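Local coordinates for eukaryotic translation initiation factor 4E type 5 (Leishmania major, PDB 7KCJ), which probably binds the 7-methylguanosine cap of messenger RNA and acts as a translation initiation factor, at residues A[132-144]-A[153-165]. Numbering follows the deposited sequence.
Sequences GKPVCDVLRIAAR and IRVEVWLSDSTRS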
loop_
_atom_site.group_PDB
_atom_site.type_symbol
_atom_site.label_atom_id
_atom_site.label_comp_id
_atom_site.label_asym_id
_atom_site.label_seq_id
_atom_site.Cartn_x
_atom_site.Cartn_y
_atom_site.Cartn_z
ATOM N N GLY A 132 0.116 13.787 15.407
ATOM C CA GLY A 132 -1.179 14.459 15.435
ATOM C C GLY A 132 -1.546 15.157 14.134
ATOM O O GLY A 132 -2.376 16.071 14.124
ATOM N N LYS A 133 -0.928 14.740 13.023
ATOM C CA LYS A 133 -1.197 15.307 11.703
ATOM C C LYS A 133 -0.790 14.269 10.678
ATOM O O LYS A 133 0.365 14.247 10.245
ATOM C CB LYS A 133 -0.384 16.588 11.485
ATOM C CG LYS A 133 -0.847 17.414 10.289
ATOM C CD LYS A 133 -0.196 18.796 10.278
ATOM C CE LYS A 133 -0.552 19.608 11.503
ATOM N NZ LYS A 133 0.249 20.857 11.594
ATOM N N PRO A 134 -1.711 13.354 10.332
ATOM C CA PRO A 134 -1.366 12.282 9.392
ATOM C C PRO A 134 -1.011 12.764 7.988
ATOM O O PRO A 134 -1.663 13.642 7.426
ATOM C CB PRO A 134 -2.594 11.370 9.431
ATOM C CG PRO A 134 -3.348 11.760 10.670
ATOM C CD PRO A 134 -3.099 13.222 10.804
ATOM N N VAL A 135 0.046 12.179 7.427
ATOM C CA VAL A 135 0.573 12.603 6.141
ATOM C C VAL A 135 0.685 11.437 5.093
ATOM O O VAL A 135 1.018 11.679 3.930
ATOM C CB VAL A 135 1.907 13.336 6.457
ATOM C CG1 VAL A 135 3.140 12.680 5.842
ATOM C CG2 VAL A 135 1.822 14.825 6.157
ATOM N N CYS A 136 0.329 10.203 5.485
ATOM C CA CYS A 136 0.347 9.049 4.590
ATOM C C CYS A 136 -0.944 9.066 3.716
ATOM O O CYS A 136 -2.014 8.804 4.243
ATOM C CB CYS A 136 0.479 7.758 5.400
ATOM S SG CYS A 136 1.920 7.713 6.510
ATOM N N ASP A 137 -0.859 9.423 2.409
ATOM C CA ASP A 137 -2.065 9.534 1.569
ATOM C C ASP A 137 -2.294 8.464 0.528
ATOM O O ASP A 137 -3.365 8.461 -0.071
ATOM C CB ASP A 137 -2.138 10.879 0.851
ATOM C CG ASP A 137 -2.218 12.046 1.786
ATOM O OD1 ASP A 137 -2.941 11.943 2.797
ATOM O OD2 ASP A 137 -1.543 13.058 1.523
ATOM N N VAL A 138 -1.318 7.616 0.243
ATOM C CA VAL A 138 -1.482 6.538 -0.724
ATOM C C VAL A 138 -0.815 5.287 -0.170
ATOM O O VAL A 138 0.314 5.347 0.353
ATOM C CB VAL A 138 -0.957 6.848 -2.160
ATOM C CG1 VAL A 138 -1.063 5.623 -3.059
ATOM C CG2 VAL A 138 -1.695 8.019 -2.802
ATOM N N LEU A 139 -1.481 4.155 -0.325
ATOM C CA LEU A 139 -0.958 2.878 0.094
ATOM C C LEU A 139 -1.059 1.945 -1.107
ATOM O O LEU A 139 -2.129 1.825 -1.692
ATOM C CB LEU A 139 -1.826 2.363 1.238
ATOM C CG LEU A 139 -1.266 1.288 2.133
ATOM C CD1 LEU A 139 -0.010 1.751 2.830
ATOM C CD2 LEU A 139 -2.298 0.953 3.190
ATOM N N ARG A 140 0.059 1.322 -1.510
ATOM C CA ARG A 140 0.082 0.413 -2.646
ATOM C C ARG A 140 0.588 -0.943 -2.177
ATOM O O ARG A 140 1.642 -1.029 -1.575
ATOM C CB ARG A 140 0.961 0.969 -3.771
ATOM C CG ARG A 140 0.783 2.470 -3.994
ATOM C CD ARG A 140 0.766 2.834 -5.448
ATOM N NE ARG A 140 2.088 2.720 -6.047
ATOM C CZ ARG A 140 2.314 2.623 -7.353
ATOM N NH1 ARG A 140 1.300 2.599 -8.210
ATOM N NH2 ARG A 140 3.557 2.549 -7.813
ATOM N N ILE A 141 -0.183 -1.997 -2.398
ATOM C CA ILE A 141 0.187 -3.345 -1.977
ATOM C C ILE A 141 0.481 -4.212 -3.194
ATOM O O ILE A 141 -0.365 -4.320 -4.075
ATOM C CB ILE A 141 -0.876 -3.949 -1.047
ATOM C CG1 ILE A 141 -1.266 -2.982 0.070
ATOM C CG2 ILE A 141 -0.401 -5.242 -0.465
ATOM C CD1 ILE A 141 -2.492 -3.496 0.882
ATOM N N ALA A 142 1.718 -4.712 -3.310
ATOM C CA ALA A 142 2.126 -5.512 -4.458
ATOM C C ALA A 142 2.473 -6.944 -4.106
ATOM O O ALA A 142 3.380 -7.168 -3.300
ATOM C CB ALA A 142 3.310 -4.867 -5.145
ATOM N N ALA A 143 1.821 -7.917 -4.751
ATOM C CA ALA A 143 2.160 -9.331 -4.534
ATOM C C ALA A 143 3.518 -9.603 -5.187
ATOM O O ALA A 143 3.690 -9.341 -6.387
ATOM C CB ALA A 143 1.116 -10.227 -5.188
ATOM N N ARG A 144 4.478 -10.131 -4.417
ATOM C CA ARG A 144 5.791 -10.456 -4.963
ATOM C C ARG A 144 6.226 -11.911 -4.617
ATOM O O ARG A 144 7.271 -12.100 -3.982
ATOM C CB ARG A 144 6.829 -9.444 -4.450
ATOM C CG ARG A 144 6.538 -8.010 -4.883
ATOM C CD ARG A 144 7.803 -7.243 -5.199
ATOM N NE ARG A 144 7.789 -6.741 -6.571
ATOM C CZ ARG A 144 8.659 -7.099 -7.511
ATOM N NH1 ARG A 144 9.626 -7.968 -7.235
ATOM N NH2 ARG A 144 8.565 -6.597 -8.737
ATOM N N ILE A 153 5.034 -10.150 0.069
ATOM C CA ILE A 153 4.357 -8.961 -0.442
ATOM C C ILE A 153 5.190 -7.698 -0.137
ATOM O O ILE A 153 6.074 -7.710 0.718
ATOM C CB ILE A 153 2.897 -8.817 0.081
ATOM C CG1 ILE A 153 2.853 -8.506 1.600
ATOM C CG2 ILE A 153 2.067 -10.041 -0.249
ATOM C CD1 ILE A 153 1.452 -8.341 2.176
ATOM N N ARG A 154 4.907 -6.603 -0.855
ATOM C CA ARG A 154 5.537 -5.315 -0.581
ATOM C C ARG A 154 4.478 -4.264 -0.378
ATOM O O ARG A 154 3.592 -4.138 -1.211
ATOM C CB ARG A 154 6.465 -4.862 -1.713
ATOM C CG ARG A 154 7.200 -3.563 -1.331
ATOM C CD ARG A 154 7.924 -2.912 -2.479
ATOM N NE ARG A 154 8.888 -3.782 -3.134
ATOM C CZ ARG A 154 9.510 -3.479 -4.272
ATOM N NH1 ARG A 154 9.242 -2.337 -4.902
ATOM N NH2 ARG A 154 10.377 -4.330 -4.807
ATOM N N VAL A 155 4.573 -3.501 0.697
ATOM C CA VAL A 155 3.668 -2.398 0.946
ATOM C C VAL A 155 4.453 -1.110 0.715
ATOM O O VAL A 155 5.559 -0.945 1.237
ATOM C CB VAL A 155 3.039 -2.446 2.354
ATOM C CG1 VAL A 155 2.022 -1.310 2.524
ATOM C CG2 VAL A 155 2.377 -3.792 2.615
ATOM N N GLU A 156 3.933 -0.239 -0.128
ATOM C CA GLU A 156 4.561 1.036 -0.463
ATOM C C GLU A 156 3.658 2.147 0.075
ATOM O O GLU A 156 2.487 2.216 -0.294
ATOM C CB GLU A 156 4.713 1.153 -1.990
ATOM C CG GLU A 156 5.222 2.502 -2.491
ATOM C CD GLU A 156 5.363 2.595 -4.001
ATOM O OE1 GLU A 156 6.157 3.433 -4.480
ATOM O OE2 GLU A 156 4.672 1.823 -4.707
ATOM N N VAL A 157 4.191 3.003 0.942
ATOM C CA VAL A 157 3.425 4.105 1.535
ATOM C C VAL A 157 3.921 5.434 0.989
ATOM O O VAL A 157 5.111 5.701 1.095
ATOM C CB VAL A 157 3.586 4.110 3.084
ATOM C CG1 VAL A 157 2.626 5.112 3.722
ATOM C CG2 VAL A 157 3.407 2.709 3.686
ATOM N N TRP A 158 3.038 6.287 0.447
ATOM C CA TRP A 158 3.434 7.611 -0.059
ATOM C C TRP A 158 3.080 8.669 0.950
ATOM O O TRP A 158 1.923 8.771 1.353
ATOM C CB TRP A 158 2.776 7.957 -1.407
ATOM C CG TRP A 158 3.176 7.096 -2.580
ATOM C CD1 TRP A 158 4.101 6.089 -2.598
ATOM C CD2 TRP A 158 2.632 7.165 -3.906
ATOM N NE1 TRP A 158 4.160 5.527 -3.852
ATOM C CE2 TRP A 158 3.272 6.173 -4.675
ATOM C CE3 TRP A 158 1.675 7.981 -4.526
ATOM C CZ2 TRP A 158 2.949 5.943 -6.014
ATOM C CZ3 TRP A 158 1.397 7.778 -5.871
ATOM C CH2 TRP A 158 2.041 6.774 -6.598
ATOM N N LEU A 159 4.079 9.420 1.405
ATOM C CA LEU A 159 3.868 10.488 2.371
ATOM C C LEU A 159 3.834 11.821 1.627
ATOM O O LEU A 159 4.656 12.038 0.743
ATOM C CB LEU A 159 4.999 10.539 3.415
ATOM C CG LEU A 159 5.688 9.246 3.887
ATOM C CD1 LEU A 159 6.629 9.534 4.974
ATOM C CD2 LEU A 159 4.718 8.272 4.429
ATOM N N SER A 160 2.932 12.719 2.000
ATOM C CA SER A 160 2.877 14.047 1.372
ATOM C C SER A 160 3.993 14.980 1.886
ATOM O O SER A 160 4.368 15.931 1.189
ATOM C CB SER A 160 1.508 14.685 1.556
ATOM O OG SER A 160 1.224 14.919 2.925
ATOM N N ASP A 161 4.561 14.680 3.074
ATOM C CA ASP A 161 5.655 15.470 3.633
ATOM C C ASP A 161 6.841 14.561 3.978
ATOM O O ASP A 161 6.767 13.776 4.921
ATOM C CB ASP A 161 5.173 16.253 4.856
ATOM C CG ASP A 161 6.227 17.100 5.536
ATOM O OD1 ASP A 161 7.330 17.257 4.965
ATOM O OD2 ASP A 161 5.953 17.611 6.641
ATOM N N SER A 162 7.934 14.690 3.223
ATOM C CA SER A 162 9.146 13.904 3.390
ATOM C C SER A 162 9.859 14.136 4.724
ATOM O O SER A 162 10.609 13.268 5.167
ATOM C CB SER A 162 10.105 14.139 2.230
ATOM O OG SER A 162 10.645 15.447 2.275
ATOM N N THR A 163 9.632 15.283 5.370
ATOM C CA THR A 163 10.240 15.557 6.666
ATOM C C THR A 163 9.611 14.723 7.807
ATOM O O THR A 163 10.131 14.740 8.921
ATOM C CB THR A 163 10.243 17.058 6.976
ATOM O OG1 THR A 163 8.897 17.493 7.147
ATOM C CG2 THR A 163 10.946 17.875 5.901
ATOM N N ARG A 164 8.498 14.007 7.549
ATOM C CA ARG A 164 7.879 13.129 8.550
ATOM C C ARG A 164 8.317 11.652 8.397
ATOM O O ARG A 164 7.919 10.812 9.199
ATOM C CB ARG A 164 6.340 13.220 8.482
ATOM C CG ARG A 164 5.780 14.626 8.714
ATOM C CD ARG A 164 6.142 15.186 10.082
ATOM N NE ARG A 164 5.345 16.367 10.429
ATOM C CZ ARG A 164 5.843 17.592 10.583
ATOM N NH1 ARG A 164 7.143 17.815 10.416
ATOM N NH2 ARG A 164 5.045 18.603 10.905
ATOM N N SER A 165 9.110 11.341 7.355
ATOM C CA SER A 165 9.570 10.010 6.997
ATOM C C SER A 165 10.293 9.267 8.122
ATOM O O SER A 165 9.921 8.135 8.424
ATOM C CB SER A 165 10.445 10.084 5.747
ATOM O OG SER A 165 10.630 8.804 5.171
HETATM O O HOH W 1 -1.507 15.021 3.289
#
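Arg140 sets off with CG beside its backbone N (chi1 -42°) and bends twice further on, while Glu156, with CG anti to the backbone N (chi1 174°), runs out fully extended; as cross-strand neighbours on one face, the two side chains lie side by side, pointing the same way. Their salt bridge joins Arg140 NE to Glu156 OE2 at 3.0 Å, approached from above the carboxylate plane. The other oxygen, OE1, takes the indole N-H of Trp158 (NE1 to OE1 3.0 Å, nearly straight) and also pairs with Arg98, so a single carboxylate suits this spot by serving three donor groups. Trp158 offers a broad apolar surface: Val138 CG1 makes a CH-pi contact over its six-membered ring, and Trp158 CZ2 lies over the rim of one guanidinium face of Arg140, 3.3 Å from NE, with the two planes 47° apart. Backbone hydrogen bonds pair the antiparallel strands of this hairpin, and a beta bulge between Cys136 and Val138 shifts the register. Asp137 OD2 reaches Ser160 OG through a water, while its OD1 forms a salt bridge with Arg82. On the opposite face, compact branched residues suit close packing: Leu139 CD1 meets Val155 CG1 and Val157 CG2. This apolar face packs against helix 108-121, and the hairpin lies inside the eIF4E antiparallel sheet, between strands 77-82 and 97-103.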